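PDB 4RDL: capsid, which forms the norovirus coat and, through the protruding (P) domain held here, binds histo-blood group glycans such as the Lewis y tetrasaccharide. Local coordinates for residues 27-32 with 108-113; 36-41 with 279-284; 52-55 with 59-62; 117-122 with 158-163; 219-222 with 228-231. All coordinates share one frame; numbering follows the deposited sequence.

Contact 1. Residues 27-32 with 108-113; sequences SRVPML and PDFGNC
Asp109 OD1 is gripped by two nitrogens of the Arg28 guanidinium. Arg28 NE gives the main bond, 2.8 Å to Asp109 OD1 and nearly straight at 165°. It comes in on the syn side of the carboxylate, somewhat out of its plane. Arg28 NH2 adds a weak bond to the same oxygen at 3.3 Å. The same NH2 also reaches the backbone, 3.2 Å from Asp109 O, and meets that carbonyl from above its plane. The guanidinium thus holds Asp109 side-on, by carboxylate and main chain together.

Phe110 lies against one face of the guanidinium. Phe110 CE1 stands above it, displaced toward its rim, and the two planes are 30° apart. The closest atoms are Arg28 NH2 and Phe110 CD1, at 3.4 Å. Val29 CG1 packs on the far end of the ring, 3.8 Å from Phe110 CZ. A water links the backbones: it donates to Arg28 O at 2.8 Å and accepts from Asp109 N at 3.0 Å.

Arg28 NH1 donates to Leu185 O and Pro230 O, and Asp109 OD2 accepts from Gln49 N and Asn50 N. These carbonyl oxygens and backbone N-H groups meet the buried charges. This is a buried salt bridge whose guanidinium has an aromatic ring over one face. It ties the loop before strand 35-38 to the loop leading into strand 113-121, which carries Asp114 and His116 of a glycan pocket.

Contact 2. Residues 36-41 with 279-284; sequences MMVSND and CVPNAG
Val38 leans on Cys279 and Pro281 with both of its methyl groups. Its CB points at the 279-284 loop, and the two branches part from there. CG1 stands anti to the carbonyl carbon (chi1 -57°), which carries it toward the sulfur. Val38 CG1 lies 3.5 Å from Cys279 SG. It also brushes the proline, with Val38 CG1 and Pro281 CB 4.1 Å apart. The other tip, Val38 CG2, meets the proline ring: it is 4.0 Å from Pro281 CB and 4.1 Å from Pro281 CG. The valine and the ring cross at about a right angle.

The contact bridges one strand of an antiparallel sheet: strands 35-38 and 276-279 both pair with strand 213-220, and Val38 and Cys279 meet over it.

No hydrogen bond joins the two segments. The contact lies at the surface, and all three touching residues are partly exposed. Val38 also rests on Ala213 of the middle strand. Cys279 rests on Val215 of the same strand and on Phe269 of strand 265-272.

Contact 3. Residues 52-55 with 59-62; sequences RVTL and LQGT
Arg52 and Gln60 meet through two differently shaped chains. Arg52 is bent at chi2 (-63°) and again at chi3 (-57°), which folds its guanidinium back on the same side as Gln60. Gln60 runs straight beyond CG (chi2 -180°) and brings its amide near. At the base of the two chains the CB atoms of Arg52 and Gln60 pack 3.9 Å apart. At the ends, Arg52 NH2 and Gln60 OE1 stay 4.1 Å apart. A water bridges the two groups: it accepts from Arg52 NH2 at 2.9 Å and donates to Gln60 OE1 at 2.6 Å.

The backbones are joined by one bond, Gln60 N to Arg52 O at 3.0 Å, with the donor above the carbonyl plane. Val53 and Leu59 form a single beta bridge beside it. Val53 CG2 lies 4.2 Å from Leu59 CD2; Val53 also touches Phe241, and Leu59 touches Val238, both of helix 235-244. Thr54 CG2 comes crosswise to the Gln60 amide, 3.6 Å from Gln60 NE2. Its hydroxyl, Thr54 OG1, turns to Asp56 OD1 and Gln58 N inside the connecting turn.

Arg52 has further neutral partners, with NH2 bonded to Pro203 O and NH1 to Phe48 O. The guanidinium is held by carbonyl oxygens and water, and its positive charge is probably stabilised by these dipoles, with no carboxylate among the partners named. The water lets the glutamine share in that grip without a direct bond.

Contact 4. Residues 117-122 with 158-163; sequences MTFVKI and NELDQF
Phe119 drives the edge of its ring into the face of Phe163. This is a T-shaped stack, with centroids 4.8 Å apart and planes at 85°. Phe119 CE1 stands over the centre of the Phe163 ring. The two side chains come from opposite directions, and Phe119 CZ lies 3.6 Å from Phe163 CD2. Leu160 adds a methyl beside the pair, with its CD2 4.2 Å from Phe119 CZ. The other face of Phe163 carries the CG of its neighbour Gln162. Lys121 closes one rim: Lys121 CG lies at the ring edge, near its plane, 3.8 Å from Phe163 CD1. The Phe163 ring is thus held on both faces and at an edge.

The outer side is wet and looser. Lys121 bends at chi3 (-65°) after passing the ring, and its ammonium meets Gln162 through two waters. Lys121 NZ donates to one at 2.9 Å and to the other at 3.2 Å. The first water is 2.7 Å from Gln162 OE1. Both lie within bonding distance of it, though they have too few protons for every acceptor nearby. No direct polar bond crosses the two segments. The charge of Lys121 has a firmer partner in Glu126, through a salt bridge.

Phe119 sits on strand 113-121, between strands 133-139 and 167-177, where it also touches Val136 and Leu170. Phe163 belongs to the short 3-10 turn 161-163 ahead of strand 167-177 and rests on Ile77 of strand 72-80. The turn packs onto one face of the sheet. On strand 113-121, Thr118 and Val120 meet Thr173 of the second subunit.

Contact 5. Residues 219-222 with 228-231; sequences STFP and KVPC
Ser219 and Val229 exchange two backbone hydrogen bonds. Val229 N donates to Ser219 O at 2.8 Å, with an angle of 162°. The return bond, Ser219 N to Val229 O, is longer at 3.1 Å. The two residues form the hydrogen-bonded pair of an antiparallel hairpin. Next to it, Thr220 and Lys228 make a non-hydrogen-bonded pair. Lys228 CA also comes 3.4 Å from Ser219 O in a CA-H...O contact, so this carbonyl oxygen has two hydrogens directed at it.

The packing begins one residue further on. Phe221 CB lies 3.8 Å from Val229 CG2, and Phe221 CD2 lies 4.0 Å from the same methyl. The two side chains run side by side and point the same way. Val229 places CG2 beside its backbone N, with CG1 anti to that atom (chi1 172°), which aims CG2 at the phenylalanine. Pro222 CD covers one face of the Phe221 ring, and Met31 also touches the ring.

Other groups tie the hairpin in. Ser219 OG bonds to Leu32 O and to Asn26 ND2, and Val229 O also accepts from Asn26 ND2. At the subunit boundary Thr220 and Pro222 pack on Pro124 and Leu127 of the second subunit. The loop between the strands includes Val224, which lines a glycan pocket.

The chemistry is split in two. Main-chain bonds set the register of the strands. Apolar contacts of Phe221 and Val229 then close the buried side, where the polar atoms of Ser219 have partners.

Contacts 1, 4 and 5 are buried, contact 3 is partly buried, and contact 2 lies at the surface. Contacts 1 and 5 touch, their centres about 8 Å apart, and are joined by hydrogen bonds between their segments. Contacts 2 and 5 belong to the same sheet, meeting where Met37 packs on Lys228. Contact 4 is remote from contact 2, about 43 Å between centres, and lies on the other sheet. The chemistry varies with place: an ion pair in contact 1, rings in contact 4, apolar methyls in contact 2, one backbone bond and a water bridge in contact 3, and paired backbone bonds in contact 5.

Contact 1. Residues 27-32 with 108-113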
# COMPACT_ATOMS: atom_id res chain seq x y z
N SER A 27 -1.77 0.76 9.34
CA SER A 27 -3.03 1.20 8.73
C SER A 27 -3.19 2.72 8.67
O SER A 27 -4.16 3.22 8.07
CB SER A 27 -4.22 0.58 9.45
OG SER A 27 -4.12 0.78 10.85
N ARG A 28 -2.24 3.47 9.24
CA ARG A 28 -2.30 4.94 9.23
C ARG A 28 -1.26 5.59 8.31
O ARG A 28 -1.42 6.74 7.91
CB ARG A 28 -2.14 5.48 10.64
CG ARG A 28 -3.30 5.11 11.55
CD ARG A 28 -3.09 5.68 12.94
NE ARG A 28 -3.33 7.11 13.00
CZ ARG A 28 -2.85 7.92 13.94
NH1 ARG A 28 -2.04 7.43 14.88
NH2 ARG A 28 -3.16 9.21 13.94
N VAL A 29 -0.18 4.86 8.01
CA VAL A 29 0.77 5.24 6.97
C VAL A 29 1.13 3.97 6.21
O VAL A 29 1.05 2.88 6.77
CB VAL A 29 2.06 5.87 7.54
CG1 VAL A 29 1.78 7.26 8.12
CG2 VAL A 29 2.68 4.97 8.60
N PRO A 30 1.48 4.09 4.92
CA PRO A 30 1.87 2.90 4.16
C PRO A 30 3.33 2.54 4.42
O PRO A 30 4.23 2.90 3.66
CB PRO A 30 1.63 3.32 2.71
CG PRO A 30 1.91 4.79 2.73
CD PRO A 30 1.37 5.28 4.06
N MET A 31 3.55 1.85 5.54
CA MET A 31 4.88 1.45 5.99
C MET A 31 4.76 0.10 6.65
O MET A 31 3.78 -0.16 7.35
CB MET A 31 5.42 2.42 7.04
CG MET A 31 5.64 3.84 6.59
SD MET A 31 6.89 3.97 5.31
CE MET A 31 8.24 3.04 5.99
N LEU A 32 5.76 -0.74 6.46
CA LEU A 32 5.79 -2.01 7.18
C LEU A 32 5.71 -1.79 8.70
O LEU A 32 6.25 -0.82 9.24
CB LEU A 32 7.07 -2.77 6.84
CG LEU A 32 7.18 -3.33 5.43
CD1 LEU A 32 8.59 -3.83 5.18
CD2 LEU A 32 6.16 -4.44 5.22
N PRO A 108 -5.62 11.16 5.46
CA PRO A 108 -4.77 11.12 6.66
C PRO A 108 -5.56 11.42 7.94
O PRO A 108 -6.37 12.36 7.96
CB PRO A 108 -3.75 12.23 6.41
CG PRO A 108 -3.64 12.30 4.93
CD PRO A 108 -5.06 12.06 4.43
N ASP A 109 -5.32 10.65 9.00
CA ASP A 109 -6.00 10.90 10.28
C ASP A 109 -5.07 11.48 11.34
O ASP A 109 -5.25 11.26 12.54
CB ASP A 109 -6.77 9.66 10.77
CG ASP A 109 -5.87 8.53 11.24
OD1 ASP A 109 -4.64 8.61 11.06
OD2 ASP A 109 -6.41 7.54 11.79
N PHE A 110 -4.10 12.27 10.89
CA PHE A 110 -3.23 13.03 11.78
C PHE A 110 -3.80 14.43 11.95
O PHE A 110 -3.94 15.18 10.98
CB PHE A 110 -1.81 13.05 11.24
CG PHE A 110 -1.21 11.68 11.08
CD1 PHE A 110 -0.81 10.97 12.19
CD2 PHE A 110 -1.13 11.09 9.83
CE1 PHE A 110 -0.30 9.68 12.05
CE2 PHE A 110 -0.62 9.80 9.69
CZ PHE A 110 -0.21 9.10 10.80
N GLY A 111 -4.13 14.77 13.20
CA GLY A 111 -4.80 16.01 13.50
C GLY A 111 -3.92 17.06 14.13
O GLY A 111 -2.95 16.73 14.82
N ASN A 112 -4.27 18.32 13.90
CA ASN A 112 -3.59 19.47 14.51
C ASN A 112 -2.12 19.55 14.18
O ASN A 112 -1.31 19.94 15.02
CB ASN A 112 -3.78 19.49 16.04
CG ASN A 112 -3.64 20.89 16.60
OD1 ASN A 112 -4.18 21.84 16.05
ND2 ASN A 112 -2.90 21.03 17.69
N CYS A 113 -1.77 19.22 12.94
CA CYS A 113 -0.38 19.21 12.53
C CYS A 113 -0.22 19.59 11.06
O CYS A 113 -1.21 19.84 10.36
CB CYS A 113 0.26 17.85 12.81
SG CYS A 113 -0.61 16.46 12.01
O HOH W 1 -3.80 8.06 8.51

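Contact 2. Residues 36-41 with 279-284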
# COMPACT_ATOMS: atom_id res chain seq x y z
N MET A 36 5.28 -3.83 18.05
CA MET A 36 4.05 -3.53 18.75
C MET A 36 4.38 -3.14 20.17
O MET A 36 5.45 -3.49 20.69
CB MET A 36 3.04 -4.69 18.67
CG MET A 36 3.55 -6.04 19.07
SD MET A 36 2.21 -7.27 19.01
CE MET A 36 3.21 -8.74 18.87
N MET A 37 3.48 -2.38 20.78
CA MET A 37 3.72 -1.83 22.11
C MET A 37 2.39 -1.42 22.73
O MET A 37 1.43 -1.13 22.01
CB MET A 37 4.64 -0.61 22.02
CG MET A 37 3.97 0.60 21.37
SD MET A 37 5.03 2.04 21.18
CE MET A 37 5.22 2.55 22.88
N VAL A 38 2.34 -1.36 24.06
CA VAL A 38 1.26 -0.66 24.72
C VAL A 38 1.72 0.77 24.95
O VAL A 38 2.92 1.05 24.92
CB VAL A 38 0.84 -1.33 26.05
CG1 VAL A 38 0.44 -2.78 25.80
CG2 VAL A 38 1.97 -1.27 27.07
N SER A 39 0.78 1.67 25.16
CA SER A 39 1.14 3.06 25.43
C SER A 39 1.64 3.21 26.86
O SER A 39 1.17 2.51 27.76
CB SER A 39 -0.07 3.96 25.23
OG SER A 39 0.23 5.27 25.68
N ASN A 40 2.56 4.14 27.07
CA ASN A 40 2.92 4.55 28.42
C ASN A 40 1.85 5.43 29.08
O ASN A 40 1.66 5.38 30.29
CB ASN A 40 4.27 5.27 28.45
CG ASN A 40 5.43 4.30 28.39
OD1 ASN A 40 5.35 3.24 27.77
ND2 ASN A 40 6.52 4.66 29.06
N ASP A 41 1.15 6.23 28.27
CA ASP A 41 0.03 7.02 28.77
C ASP A 41 -1.27 6.26 28.54
O ASP A 41 -1.89 6.39 27.48
CB ASP A 41 -0.03 8.39 28.10
CG ASP A 41 -1.18 9.26 28.61
OD1 ASP A 41 -1.39 10.36 28.06
OD2 ASP A 41 -1.87 8.84 29.56
N CYS A 279 -3.42 -6.86 25.45
CA CYS A 279 -2.54 -7.82 26.08
C CYS A 279 -2.42 -7.44 27.54
O CYS A 279 -2.88 -6.37 27.95
CB CYS A 279 -1.14 -7.75 25.45
SG CYS A 279 -0.24 -6.22 25.85
N VAL A 280 -1.81 -8.30 28.33
CA VAL A 280 -1.31 -7.88 29.63
C VAL A 280 0.21 -7.78 29.46
O VAL A 280 0.89 -8.79 29.29
CB VAL A 280 -1.68 -8.86 30.76
CG1 VAL A 280 -0.99 -8.44 32.05
CG2 VAL A 280 -3.18 -8.88 30.95
N PRO A 281 0.72 -6.54 29.47
CA PRO A 281 2.14 -6.34 29.15
C PRO A 281 3.03 -6.69 30.32
O PRO A 281 2.56 -6.78 31.45
CB PRO A 281 2.21 -4.83 28.87
CG PRO A 281 1.14 -4.26 29.73
CD PRO A 281 0.02 -5.27 29.73
N ASN A 282 4.30 -6.88 30.03
CA ASN A 282 5.30 -7.01 31.07
C ASN A 282 5.07 -8.22 31.96
O ASN A 282 5.27 -8.14 33.17
CB ASN A 282 5.34 -5.74 31.92
CG ASN A 282 6.56 -5.68 32.80
OD1 ASN A 282 7.61 -6.20 32.43
ND2 ASN A 282 6.43 -5.06 33.96
N ALA A 283 4.64 -9.32 31.37
CA ALA A 283 4.45 -10.56 32.11
C ALA A 283 5.78 -11.04 32.67
O ALA A 283 6.72 -11.32 31.92
CB ALA A 283 3.83 -11.62 31.22
N GLY A 284 5.86 -11.12 33.99
CA GLY A 284 7.07 -11.58 34.66
C GLY A 284 8.11 -10.50 34.86
O GLY A 284 9.31 -10.76 34.81

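Contact 3. Residues 52-55 with 59-62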
# COMPACT_ATOMS: atom_id res chain seq x y z
N ARG A 52 -9.72 1.07 10.97
CA ARG A 52 -10.90 0.80 11.79
C ARG A 52 -11.90 -0.10 11.05
O ARG A 52 -12.36 0.23 9.95
CB ARG A 52 -11.60 2.10 12.20
CG ARG A 52 -10.70 3.10 12.92
CD ARG A 52 -10.18 2.55 14.26
NE ARG A 52 -11.24 2.14 15.18
CZ ARG A 52 -11.79 2.94 16.10
NH1 ARG A 52 -11.36 4.19 16.24
NH2 ARG A 52 -12.75 2.48 16.90
N VAL A 53 -12.21 -1.24 11.67
CA VAL A 53 -13.12 -2.23 11.11
C VAL A 53 -13.57 -3.14 12.25
O VAL A 53 -12.83 -3.37 13.20
CB VAL A 53 -12.41 -3.08 10.02
CG1 VAL A 53 -11.30 -3.94 10.63
CG2 VAL A 53 -13.40 -3.93 9.23
N THR A 54 -14.81 -3.63 12.18
CA THR A 54 -15.25 -4.63 13.14
C THR A 54 -14.67 -6.00 12.77
O THR A 54 -14.24 -6.22 11.63
CB THR A 54 -16.77 -4.74 13.17
OG1 THR A 54 -17.25 -5.13 11.88
CG2 THR A 54 -17.40 -3.41 13.56
N LEU A 55 -14.67 -6.92 13.72
CA LEU A 55 -14.18 -8.27 13.42
C LEU A 55 -15.01 -8.97 12.36
O LEU A 55 -14.52 -9.87 11.66
CB LEU A 55 -14.10 -9.13 14.69
CG LEU A 55 -13.16 -8.60 15.76
CD1 LEU A 55 -13.03 -9.63 16.88
CD2 LEU A 55 -11.78 -8.26 15.18
N LEU A 59 -16.34 -1.79 7.74
CA LEU A 59 -15.41 -0.67 7.74
C LEU A 59 -15.97 0.52 8.51
O LEU A 59 -17.17 0.80 8.45
CB LEU A 59 -15.08 -0.24 6.31
CG LEU A 59 -14.28 -1.26 5.50
CD1 LEU A 59 -14.32 -0.92 4.02
CD2 LEU A 59 -12.85 -1.34 6.00
N GLN A 60 -15.08 1.24 9.20
CA GLN A 60 -15.47 2.43 9.96
C GLN A 60 -14.58 3.62 9.65
O GLN A 60 -13.49 3.46 9.10
CB GLN A 60 -15.43 2.13 11.45
CG GLN A 60 -16.37 1.02 11.88
CD GLN A 60 -16.29 0.78 13.36
OE1 GLN A 60 -15.31 1.15 14.00
NE2 GLN A 60 -17.33 0.16 13.92
N GLY A 61 -15.04 4.81 10.01
CA GLY A 61 -14.26 6.02 9.82
C GLY A 61 -13.93 6.26 8.37
O GLY A 61 -14.81 6.21 7.51
N THR A 62 -12.65 6.51 8.09
CA THR A 62 -12.19 6.71 6.72
C THR A 62 -11.47 5.47 6.19
O THR A 62 -10.74 5.52 5.20
CB THR A 62 -11.27 7.94 6.62
OG1 THR A 62 -10.19 7.79 7.56
CG2 THR A 62 -12.05 9.20 6.96
O HOH W 2 -14.59 0.35 16.38

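Contact 4. Residues 117-122 with 158-163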
# COMPACT_ATOMS: atom_id res chain seq x y z
N MET A 117 2.70 17.14 1.83
CA MET A 117 2.21 16.25 0.78
C MET A 117 3.05 16.36 -0.47
O MET A 117 3.53 17.44 -0.83
CB MET A 117 0.76 16.59 0.42
CG MET A 117 -0.20 16.74 1.60
SD MET A 117 -0.45 15.23 2.55
CE MET A 117 -1.37 14.22 1.41
N THR A 118 3.20 15.24 -1.15
CA THR A 118 3.72 15.24 -2.50
C THR A 118 2.54 14.94 -3.41
O THR A 118 1.68 14.14 -3.06
CB THR A 118 4.82 14.19 -2.66
OG1 THR A 118 5.98 14.61 -1.93
CG2 THR A 118 5.20 14.01 -4.12
N PHE A 119 2.47 15.58 -4.57
CA PHE A 119 1.33 15.32 -5.45
C PHE A 119 1.70 15.25 -6.92
O PHE A 119 2.76 15.73 -7.34
CB PHE A 119 0.20 16.34 -5.23
CG PHE A 119 0.55 17.75 -5.64
CD1 PHE A 119 0.43 18.16 -6.97
CD2 PHE A 119 0.97 18.68 -4.70
CE1 PHE A 119 0.73 19.46 -7.34
CE2 PHE A 119 1.26 19.98 -5.06
CZ PHE A 119 1.15 20.37 -6.38
N VAL A 120 0.82 14.62 -7.69
CA VAL A 120 0.96 14.56 -9.14
C VAL A 120 -0.39 14.81 -9.80
O VAL A 120 -1.43 14.41 -9.28
CB VAL A 120 1.50 13.18 -9.59
CG1 VAL A 120 2.94 12.97 -9.10
CG2 VAL A 120 0.59 12.03 -9.13
N LYS A 121 -0.36 15.47 -10.96
CA LYS A 121 -1.55 15.52 -11.80
C LYS A 121 -1.96 14.10 -12.18
O LYS A 121 -1.10 13.24 -12.37
CB LYS A 121 -1.27 16.36 -13.05
CG LYS A 121 -1.02 17.83 -12.74
CD LYS A 121 -1.02 18.69 -14.01
CE LYS A 121 0.12 18.32 -14.94
NZ LYS A 121 0.20 19.26 -16.11
N ILE A 122 -3.27 13.85 -12.25
CA ILE A 122 -3.76 12.49 -12.46
C ILE A 122 -4.67 12.33 -13.69
O ILE A 122 -5.02 11.22 -14.05
CB ILE A 122 -4.42 11.94 -11.16
CG1 ILE A 122 -4.51 10.40 -11.18
CG2 ILE A 122 -5.77 12.60 -10.91
CD1 ILE A 122 -3.16 9.72 -11.29
N ASN A 158 4.07 29.36 -3.56
CA ASN A 158 4.42 30.07 -4.79
C ASN A 158 4.63 29.15 -5.99
O ASN A 158 5.12 29.58 -7.04
CB ASN A 158 5.66 30.95 -4.58
CG ASN A 158 5.41 32.08 -3.60
OD1 ASN A 158 4.30 32.61 -3.51
ND2 ASN A 158 6.44 32.45 -2.86
N GLU A 159 4.24 27.89 -5.85
CA GLU A 159 4.39 26.94 -6.95
C GLU A 159 3.11 26.13 -7.18
O GLU A 159 3.17 24.98 -7.61
CB GLU A 159 5.60 26.04 -6.70
CG GLU A 159 6.90 26.85 -6.67
CD GLU A 159 8.11 26.05 -6.25
OE1 GLU A 159 7.98 24.83 -6.02
OE2 GLU A 159 9.21 26.64 -6.15
N LEU A 160 1.97 26.76 -6.91
CA LEU A 160 0.68 26.09 -7.07
C LEU A 160 -0.10 26.56 -8.29
O LEU A 160 -1.03 25.90 -8.73
CB LEU A 160 -0.19 26.28 -5.82
CG LEU A 160 0.34 25.69 -4.51
CD1 LEU A 160 -0.58 26.02 -3.35
CD2 LEU A 160 0.51 24.19 -4.65
N ASP A 161 0.28 27.71 -8.85
CA ASP A 161 -0.50 28.32 -9.92
C ASP A 161 -0.72 27.41 -11.12
O ASP A 161 -1.81 27.38 -11.69
CB ASP A 161 0.11 29.65 -10.36
CG ASP A 161 -0.19 30.77 -9.40
OD1 ASP A 161 -1.27 30.74 -8.77
OD2 ASP A 161 0.65 31.68 -9.27
N GLN A 162 0.32 26.68 -11.51
CA GLN A 162 0.23 25.85 -12.71
C GLN A 162 -0.77 24.72 -12.50
O GLN A 162 -1.19 24.08 -13.47
CB GLN A 162 1.59 25.28 -13.10
CG GLN A 162 2.15 24.23 -12.15
CD GLN A 162 3.14 23.30 -12.83
OE1 GLN A 162 2.84 22.71 -13.87
NE2 GLN A 162 4.32 23.17 -12.25
N PHE A 163 -1.14 24.48 -11.25
CA PHE A 163 -2.03 23.36 -10.92
C PHE A 163 -3.47 23.78 -10.66
O PHE A 163 -4.34 22.93 -10.49
CB PHE A 163 -1.49 22.58 -9.72
CG PHE A 163 -0.14 21.98 -9.96
CD1 PHE A 163 0.01 20.91 -10.82
CD2 PHE A 163 0.98 22.49 -9.32
CE1 PHE A 163 1.25 20.35 -11.06
CE2 PHE A 163 2.23 21.94 -9.54
CZ PHE A 163 2.37 20.87 -10.41
O HOH W 3 0.45 21.84 -14.83
O HOH W 4 3.05 20.11 -14.97

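Contact 5. Residues 219-222 with 228-231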
# COMPACT_ATOMS: atom_id res chain seq x y z
N SER A 219 5.15 1.76 13.19
CA SER A 219 6.07 1.90 12.08
C SER A 219 6.96 3.11 12.30
O SER A 219 6.49 4.16 12.76
CB SER A 219 5.32 2.09 10.75
OG SER A 219 4.50 0.98 10.46
N THR A 220 8.22 2.98 11.92
CA THR A 220 9.09 4.15 11.86
C THR A 220 8.74 4.93 10.60
O THR A 220 8.69 4.38 9.50
CB THR A 220 10.57 3.74 11.87
OG1 THR A 220 10.86 3.09 13.12
CG2 THR A 220 11.45 4.96 11.73
N PHE A 221 8.48 6.22 10.78
CA PHE A 221 7.95 7.06 9.72
C PHE A 221 8.31 8.50 10.07
O PHE A 221 8.45 8.83 11.25
CB PHE A 221 6.42 6.89 9.66
CG PHE A 221 5.75 7.76 8.63
CD1 PHE A 221 5.54 7.30 7.34
CD2 PHE A 221 5.33 9.04 8.96
CE1 PHE A 221 4.93 8.11 6.40
CE2 PHE A 221 4.72 9.85 8.03
CZ PHE A 221 4.52 9.39 6.75
N PRO A 222 8.50 9.36 9.06
CA PRO A 222 8.90 10.75 9.33
C PRO A 222 7.77 11.65 9.87
O PRO A 222 7.45 12.69 9.28
CB PRO A 222 9.38 11.24 7.96
CG PRO A 222 8.58 10.43 6.99
CD PRO A 222 8.54 9.05 7.62
N LYS A 228 7.41 7.43 15.35
CA LYS A 228 6.88 6.09 15.59
C LYS A 228 5.36 6.19 15.52
O LYS A 228 4.71 6.66 16.45
CB LYS A 228 7.34 5.58 16.97
CG LYS A 228 6.87 4.16 17.31
CD LYS A 228 7.38 3.70 18.68
CE LYS A 228 8.89 3.50 18.68
NZ LYS A 228 9.31 2.21 18.04
N VAL A 229 4.80 5.76 14.39
CA VAL A 229 3.36 5.89 14.16
C VAL A 229 2.62 4.66 14.69
O VAL A 229 2.89 3.54 14.26
CB VAL A 229 3.04 6.06 12.66
CG1 VAL A 229 1.52 5.99 12.42
CG2 VAL A 229 3.62 7.37 12.14
N PRO A 230 1.72 4.88 15.66
CA PRO A 230 0.92 3.79 16.24
C PRO A 230 -0.40 3.62 15.49
O PRO A 230 -1.00 4.62 15.08
CB PRO A 230 0.65 4.30 17.65
CG PRO A 230 0.50 5.80 17.45
CD PRO A 230 1.47 6.17 16.33
N CYS A 231 -0.85 2.38 15.32
CA CYS A 231 -2.17 2.09 14.77
C CYS A 231 -2.76 0.90 15.54
O CYS A 231 -2.04 0.19 16.24
CB CYS A 231 -2.11 1.81 13.26
SG CYS A 231 -1.35 0.24 12.82